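Local coordinates for homospermidine synthase (Legionella pneumophila subsp. pneumophila str. Philadelphia 1, PDB 2PH5), which binds NAD and probably catalyses the formation of the polyamine homospermidine from putrescine, at residues Leu162-Ile167 with His293-Ser298; Ser298-Leu303 with Pro315-Ala320; Gly220-Thr225 with Gly230-Gly235. All coordinates share one frame; numbering follows the deposited sequence.

After six strands of the parallel NAD-binding sheet the chain enters helix 158-176, one side of interaction 1. Its partner follows 126 residues later, at the start of helix 295-302, so this contact closes a long loop. Interaction 3 falls within that loop as a short closure of its own, from strand 221-224 to helix 228-236. Interaction 2 opens at Ser298, the residue it shares with interaction 1, and joins helix 295-302 to strand 311-322 of the mixed sheet. Interactions 1 and 2 run in series through one helix and touch, their centres about 7 Å apart. Interaction 3 lies farther off, about 21 Å from interaction 1 centre to centre, meeting it where His293 packs beside Glu234.

Interaction 1. Residues Leu162-Ile167 with His293-Ser298; sequences LVSHFI and HAETIS
Glu295 pushes its carboxylate against the flank of the helix that carries Val163 and Ser164. OE1 comes up to the CB of Ser164, at 3.3 Å, while OE2 lies 4.1 Å from CG1 of Val163. The glutamate is straight and flat beyond CG: chi2 is -178°, and with chi3 at 176° the carboxylate plane continues that of the chain, OE1 pointing onward and OE2 folded back on the CB side. The serine meets it with its methylene rather than its hydroxyl. OG stands anti to the backbone N (chi1 164°) and stays 4.2 Å from Glu295 OE1, so the pair is in van der Waals contact alone. OE2 is hydrogen-bonded to the backbone N of Gly161, in the first turn of helix 158-176. Here the contact borders the cofactor site: Asn159 and Pro160, in the same turn, bind NAD, and the Glu295 side chain lies about 7 Å from the dinucleotide. Val163 and Glu295 run alongside one another, pointing opposite ways, their small interface being entirely buried. Val163 is packed further by Val361 of strand 352-364 and by Leu299. Ser164 also touches Leu299, one turn beyond Glu295, and Glu419 of a neighbouring loop adjoins both Ser164 and Glu295.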
# COMPACT_ATOMS: atom_id res chain seq x y z
N LEU A 162 -14.69 11.83 -20.70
CA LEU A 162 -13.59 12.60 -21.22
C LEU A 162 -12.54 11.70 -21.86
O LEU A 162 -11.93 12.05 -22.86
CB LEU A 162 -12.96 13.38 -20.07
CG LEU A 162 -11.82 14.33 -20.39
CD1 LEU A 162 -12.27 15.39 -21.39
CD2 LEU A 162 -11.36 14.98 -19.09
N VAL A 163 -12.36 10.52 -21.27
CA VAL A 163 -11.38 9.55 -21.74
C VAL A 163 -11.57 9.16 -23.20
O VAL A 163 -10.61 9.02 -23.95
CB VAL A 163 -11.38 8.31 -20.80
CG1 VAL A 163 -11.05 7.03 -21.57
CG2 VAL A 163 -10.36 8.52 -19.71
N SER A 164 -12.83 9.00 -23.60
CA SER A 164 -13.16 8.66 -24.97
C SER A 164 -12.68 9.80 -25.88
O SER A 164 -12.07 9.58 -26.92
CB SER A 164 -14.67 8.46 -25.09
OG SER A 164 -15.11 8.48 -26.43
N HIS A 165 -12.93 11.04 -25.47
CA HIS A 165 -12.49 12.16 -26.29
C HIS A 165 -10.98 12.28 -26.35
O HIS A 165 -10.44 12.80 -27.32
CB HIS A 165 -13.10 13.46 -25.78
CG HIS A 165 -14.59 13.44 -25.75
ND1 HIS A 165 -15.32 13.75 -24.62
CD2 HIS A 165 -15.50 13.10 -26.70
CE1 HIS A 165 -16.61 13.60 -24.87
NE2 HIS A 165 -16.74 13.21 -26.13
N PHE A 166 -10.29 11.80 -25.31
CA PHE A 166 -8.83 11.86 -25.32
C PHE A 166 -8.27 10.83 -26.31
O PHE A 166 -7.26 11.09 -26.97
CB PHE A 166 -8.24 11.60 -23.92
CG PHE A 166 -8.38 12.75 -22.95
CD1 PHE A 166 -8.44 14.07 -23.40
CD2 PHE A 166 -8.38 12.52 -21.57
CE1 PHE A 166 -8.51 15.14 -22.50
CE2 PHE A 166 -8.44 13.58 -20.65
CZ PHE A 166 -8.50 14.89 -21.12
N ILE A 167 -8.93 9.68 -26.41
CA ILE A 167 -8.45 8.67 -27.33
C ILE A 167 -8.51 9.17 -28.78
O ILE A 167 -7.55 9.01 -29.53
CB ILE A 167 -9.25 7.35 -27.17
CG1 ILE A 167 -8.75 6.61 -25.93
CG2 ILE A 167 -9.11 6.48 -28.43
CD1 ILE A 167 -9.54 5.37 -25.56
N HIS A 293 -14.15 -1.03 -15.25
CA HIS A 293 -14.98 0.13 -15.62
C HIS A 293 -16.01 -0.16 -16.70
O HIS A 293 -16.04 -1.24 -17.29
CB HIS A 293 -14.12 1.33 -16.02
CG HIS A 293 -14.14 2.46 -15.03
ND1 HIS A 293 -15.27 3.22 -14.79
CD2 HIS A 293 -13.18 2.95 -14.22
CE1 HIS A 293 -14.99 4.13 -13.88
NE2 HIS A 293 -13.73 3.99 -13.51
N ALA A 294 -16.87 0.82 -16.95
CA ALA A 294 -17.94 0.65 -17.94
C ALA A 294 -17.46 0.85 -19.37
O ALA A 294 -17.67 -0.01 -20.23
CB ALA A 294 -19.08 1.62 -17.64
N GLU A 295 -16.82 1.99 -19.62
CA GLU A 295 -16.33 2.35 -20.94
C GLU A 295 -15.24 1.44 -21.50
O GLU A 295 -14.52 1.82 -22.43
CB GLU A 295 -15.84 3.80 -20.94
CG GLU A 295 -16.56 4.71 -21.95
CD GLU A 295 -16.03 6.13 -21.97
OE1 GLU A 295 -16.50 6.93 -22.80
OE2 GLU A 295 -15.14 6.46 -21.16
N THR A 296 -15.09 0.24 -20.94
CA THR A 296 -14.08 -0.68 -21.44
C THR A 296 -14.65 -1.42 -22.64
O THR A 296 -14.02 -1.49 -23.70
CB THR A 296 -13.66 -1.72 -20.37
OG1 THR A 296 -13.13 -1.04 -19.23
CG2 THR A 296 -12.61 -2.66 -20.93
N ILE A 297 -15.85 -1.96 -22.49
CA ILE A 297 -16.49 -2.70 -23.56
C ILE A 297 -16.93 -1.78 -24.70
O ILE A 297 -16.79 -2.12 -25.88
CB ILE A 297 -17.71 -3.47 -23.05
CG1 ILE A 297 -17.30 -4.30 -21.83
CG2 ILE A 297 -18.28 -4.34 -24.16
CD1 ILE A 297 -16.03 -5.11 -22.01
N SER A 298 -17.47 -0.62 -24.34
CA SER A 298 -17.93 0.34 -25.32
C SER A 298 -16.78 0.86 -26.18
O SER A 298 -16.91 1.00 -27.39
CB SER A 298 -18.64 1.50 -24.63
OG SER A 298 -17.78 2.14 -23.70

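Interaction 2. Residues Ser298-Leu303 with Pro315-Ala320; sequences SLTNFL and PTVHYA
Helix 295-302 and the residue that follows it, Leu303, pack on strand 311-322 of the mixed sheet, Thr300 and Leu303 meeting Pro315 and Val317, and the last helical turn lies over the beginning of the segment Pro315-Ala320. Thr300 and Val317 have the nearest backbones, their CA atoms 6.2 Å apart, and their side chains pass one another head to tail. The threonine hydroxyl lies alongside the valine: Thr300 OG1 is 3.5 Å from Val317 CB and 3.6 Å from its CG2. This oxygen has its polar partner within the helix, for chi1 of -61° turns it beside the backbone N and back to Thr296 O, to which it is hydrogen-bonded. The methyl of Thr300 points elsewhere, with CG2 4.1 Å from Pro315 O. Leu303, the first residue to leave helical geometry, adds the proline contact. Its carbonyl O is 3.5 Å from Pro315 CD, and its CB lies 4.1 Å from the same ring carbon, while Ile203 of strand 202-213 also meets the leucine. Thr316, whose CB points away from the helix, has OG1 hydrogen-bonded to Glu247 OE1. Buried helix-on-sheet packing of this kind belongs to the alpha-beta architecture of the saccharopine dehydrogenase C-terminal domain family.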
# COMPACT_ATOMS: atom_id res chain seq x y z
N SER A 298 -17.47 -0.62 -24.34
CA SER A 298 -17.93 0.34 -25.32
C SER A 298 -16.78 0.86 -26.18
O SER A 298 -16.91 1.00 -27.39
CB SER A 298 -18.64 1.50 -24.63
OG SER A 298 -17.78 2.14 -23.70
N LEU A 299 -15.64 1.15 -25.56
CA LEU A 299 -14.49 1.64 -26.31
C LEU A 299 -13.90 0.56 -27.20
O LEU A 299 -13.59 0.80 -28.36
CB LEU A 299 -13.40 2.16 -25.37
CG LEU A 299 -13.70 3.48 -24.67
CD1 LEU A 299 -12.58 3.85 -23.71
CD2 LEU A 299 -13.90 4.56 -25.72
N THR A 300 -13.76 -0.64 -26.65
CA THR A 300 -13.20 -1.75 -27.40
C THR A 300 -13.98 -1.99 -28.70
O THR A 300 -13.39 -2.04 -29.78
CB THR A 300 -13.18 -3.04 -26.56
OG1 THR A 300 -12.36 -2.85 -25.41
CG2 THR A 300 -12.62 -4.20 -27.37
N ASN A 301 -15.30 -2.13 -28.58
CA ASN A 301 -16.15 -2.35 -29.74
C ASN A 301 -16.05 -1.15 -30.69
O ASN A 301 -16.03 -1.30 -31.90
CB ASN A 301 -17.61 -2.55 -29.31
CG ASN A 301 -17.84 -3.87 -28.59
OD1 ASN A 301 -16.94 -4.72 -28.54
ND2 ASN A 301 -19.03 -4.06 -28.05
N PHE A 302 -15.98 0.05 -30.11
CA PHE A 302 -15.88 1.27 -30.90
C PHE A 302 -14.63 1.26 -31.77
O PHE A 302 -14.58 1.90 -32.81
CB PHE A 302 -15.85 2.49 -29.98
CG PHE A 302 -15.87 3.81 -30.70
CD1 PHE A 302 -17.02 4.24 -31.37
CD2 PHE A 302 -14.74 4.62 -30.72
CE1 PHE A 302 -17.05 5.47 -32.03
CE2 PHE A 302 -14.76 5.85 -31.37
CZ PHE A 302 -15.92 6.28 -32.03
N LEU A 303 -13.60 0.52 -31.34
CA LEU A 303 -12.36 0.45 -32.10
C LEU A 303 -12.14 -0.93 -32.70
O LEU A 303 -11.02 -1.33 -32.98
CB LEU A 303 -11.17 0.80 -31.21
CG LEU A 303 -11.20 2.23 -30.70
CD1 LEU A 303 -10.12 2.43 -29.65
CD2 LEU A 303 -11.02 3.20 -31.87
N PRO A 315 -7.97 -3.60 -30.36
CA PRO A 315 -6.90 -3.40 -29.38
C PRO A 315 -7.34 -3.87 -27.99
O PRO A 315 -8.53 -4.07 -27.74
CB PRO A 315 -6.69 -1.89 -29.41
CG PRO A 315 -8.09 -1.38 -29.62
CD PRO A 315 -8.62 -2.32 -30.70
N THR A 316 -6.37 -4.07 -27.11
CA THR A 316 -6.68 -4.47 -25.75
C THR A 316 -6.95 -3.16 -25.02
O THR A 316 -6.24 -2.17 -25.23
CB THR A 316 -5.48 -5.23 -25.11
OG1 THR A 316 -5.45 -6.57 -25.61
CG2 THR A 316 -5.59 -5.26 -23.59
N VAL A 317 -8.00 -3.14 -24.20
CA VAL A 317 -8.37 -1.95 -23.46
C VAL A 317 -8.74 -2.26 -22.01
O VAL A 317 -9.58 -3.12 -21.75
CB VAL A 317 -9.58 -1.23 -24.08
CG1 VAL A 317 -9.85 0.08 -23.33
CG2 VAL A 317 -9.33 -0.95 -25.56
N HIS A 318 -8.10 -1.55 -21.09
CA HIS A 318 -8.37 -1.70 -19.68
C HIS A 318 -7.81 -0.51 -18.92
O HIS A 318 -7.09 0.33 -19.48
CB HIS A 318 -7.79 -3.03 -19.15
CG HIS A 318 -6.30 -3.08 -19.10
ND1 HIS A 318 -5.55 -2.33 -18.21
CD2 HIS A 318 -5.41 -3.85 -19.78
CE1 HIS A 318 -4.28 -2.64 -18.35
NE2 HIS A 318 -4.16 -3.55 -19.30
N TYR A 319 -8.15 -0.44 -17.63
CA TYR A 319 -7.76 0.65 -16.74
C TYR A 319 -6.49 0.30 -15.94
O TYR A 319 -6.31 -0.83 -15.50
CB TYR A 319 -8.96 0.91 -15.80
CG TYR A 319 -8.99 2.24 -15.05
CD1 TYR A 319 -9.90 2.45 -14.01
CD2 TYR A 319 -8.10 3.27 -15.37
CE1 TYR A 319 -9.93 3.67 -13.30
CE2 TYR A 319 -8.12 4.48 -14.68
CZ TYR A 319 -9.03 4.67 -13.65
OH TYR A 319 -9.04 5.88 -12.97
N ALA A 320 -5.60 1.28 -15.77
CA ALA A 320 -4.35 1.14 -15.01
C ALA A 320 -4.39 2.32 -14.03
O ALA A 320 -3.83 3.39 -14.29
CB ALA A 320 -3.14 1.26 -15.94

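Interaction 3. Residues Gly220-Thr225 with Gly230-Gly235; sequences GEFVNT and GLILEG
A buried apolar contact joins strand 221-224 to helix 228-236, the element that follows it closely in sequence, with Phe222 set against Leu231 and Ile232. The short segments cross almost at right angles (101°), their axes 10.2 Å apart. Ile232 covers one face of the phenyl ring: its CG1 stands 3.7 Å from the Phe222 ring centroid and 15° off the ring normal, a CH-pi contact. Chi1 of -65° sets that carbon beside the backbone N, and the extended chain beyond it takes CD1 to 3.7 Å from Phe222 CD2. Leu231 comes in at the ring edge and in its plane, with CD2 3.6 Å from Phe222 CE1. Strand 221-224 pairs in parallel with strand 344-347, and helix 325-336, which precedes that partner strand, also packs on Phe222 through Ser330 and Ile331. Two residues along the strand, Asn224 faces the same leucine. The two side chains meet roughly perpendicular, with ND2 of Asn224 3.8 Å from Leu231 CD2 and 3.9 Å from Leu231 CB. Ala327 of helix 325-336 touches this asparagine too, whose side chain is about 8 Å from bound NAD.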
# COMPACT_ATOMS: atom_id res chain seq x y z
N GLY A 220 -9.40 2.55 10.24
CA GLY A 220 -10.84 2.37 10.19
C GLY A 220 -11.63 3.23 9.24
O GLY A 220 -12.83 3.40 9.40
N GLU A 221 -10.97 3.79 8.23
CA GLU A 221 -11.70 4.62 7.29
C GLU A 221 -11.12 4.50 5.90
O GLU A 221 -9.92 4.32 5.73
CB GLU A 221 -11.64 6.08 7.74
CG GLU A 221 -10.30 6.76 7.46
CD GLU A 221 -10.24 8.19 7.96
OE1 GLU A 221 -11.31 8.85 8.01
OE2 GLU A 221 -9.13 8.66 8.30
N PHE A 222 -11.99 4.58 4.90
CA PHE A 222 -11.54 4.52 3.52
C PHE A 222 -11.51 5.97 3.03
O PHE A 222 -12.54 6.64 2.96
CB PHE A 222 -12.49 3.67 2.68
CG PHE A 222 -11.91 3.21 1.38
CD1 PHE A 222 -11.79 4.09 0.30
CD2 PHE A 222 -11.44 1.90 1.23
CE1 PHE A 222 -11.22 3.67 -0.91
CE2 PHE A 222 -10.87 1.47 0.02
CZ PHE A 222 -10.76 2.36 -1.05
N VAL A 223 -10.31 6.46 2.71
CA VAL A 223 -10.12 7.83 2.25
C VAL A 223 -9.80 7.88 0.76
O VAL A 223 -8.97 7.12 0.26
CB VAL A 223 -8.99 8.51 3.07
CG1 VAL A 223 -8.94 10.01 2.77
CG2 VAL A 223 -9.24 8.30 4.55
N ASN A 224 -10.48 8.78 0.05
CA ASN A 224 -10.28 8.89 -1.39
C ASN A 224 -10.62 10.28 -1.89
O ASN A 224 -11.37 11.03 -1.26
CB ASN A 224 -11.13 7.83 -2.10
CG ASN A 224 -10.78 7.70 -3.58
OD1 ASN A 224 -9.64 7.92 -3.99
ND2 ASN A 224 -11.76 7.30 -4.38
N THR A 225 -10.06 10.63 -3.04
CA THR A 225 -10.30 11.94 -3.61
C THR A 225 -11.70 12.01 -4.21
O THR A 225 -12.17 13.08 -4.58
CB THR A 225 -9.24 12.26 -4.65
OG1 THR A 225 -9.10 11.15 -5.55
CG2 THR A 225 -7.90 12.51 -3.95
N GLY A 230 -17.48 4.01 -4.50
CA GLY A 230 -17.29 3.75 -5.91
C GLY A 230 -16.00 2.97 -6.11
O GLY A 230 -15.99 1.95 -6.80
N LEU A 231 -14.91 3.43 -5.51
CA LEU A 231 -13.63 2.73 -5.66
C LEU A 231 -13.68 1.32 -5.08
O LEU A 231 -13.22 0.37 -5.71
CB LEU A 231 -12.50 3.53 -5.02
CG LEU A 231 -11.10 2.93 -5.11
CD1 LEU A 231 -10.66 2.75 -6.56
CD2 LEU A 231 -10.15 3.85 -4.37
N ILE A 232 -14.25 1.19 -3.89
CA ILE A 232 -14.38 -0.11 -3.24
C ILE A 232 -15.13 -1.11 -4.11
O ILE A 232 -14.65 -2.22 -4.36
CB ILE A 232 -15.11 0.04 -1.89
CG1 ILE A 232 -14.26 0.89 -0.94
CG2 ILE A 232 -15.42 -1.33 -1.30
CD1 ILE A 232 -14.94 1.19 0.37
N LEU A 233 -16.32 -0.72 -4.56
CA LEU A 233 -17.16 -1.58 -5.40
C LEU A 233 -16.39 -2.01 -6.65
O LEU A 233 -16.35 -3.20 -6.99
CB LEU A 233 -18.45 -0.85 -5.79
CG LEU A 233 -19.59 -1.75 -6.29
CD1 LEU A 233 -20.21 -2.46 -5.07
CD2 LEU A 233 -20.66 -0.94 -7.01
N GLU A 234 -15.76 -1.07 -7.35
CA GLU A 234 -14.99 -1.40 -8.54
C GLU A 234 -13.86 -2.38 -8.23
O GLU A 234 -13.65 -3.34 -8.97
CB GLU A 234 -14.42 -0.13 -9.17
CG GLU A 234 -15.43 0.62 -10.02
CD GLU A 234 -15.07 2.08 -10.23
OE1 GLU A 234 -13.86 2.41 -10.27
OE2 GLU A 234 -16.02 2.90 -10.35
N GLY A 235 -13.15 -2.14 -7.13
CA GLY A 235 -12.06 -3.02 -6.77
C GLY A 235 -12.52 -4.41 -6.33
O GLY A 235 -11.74 -5.36 -6.34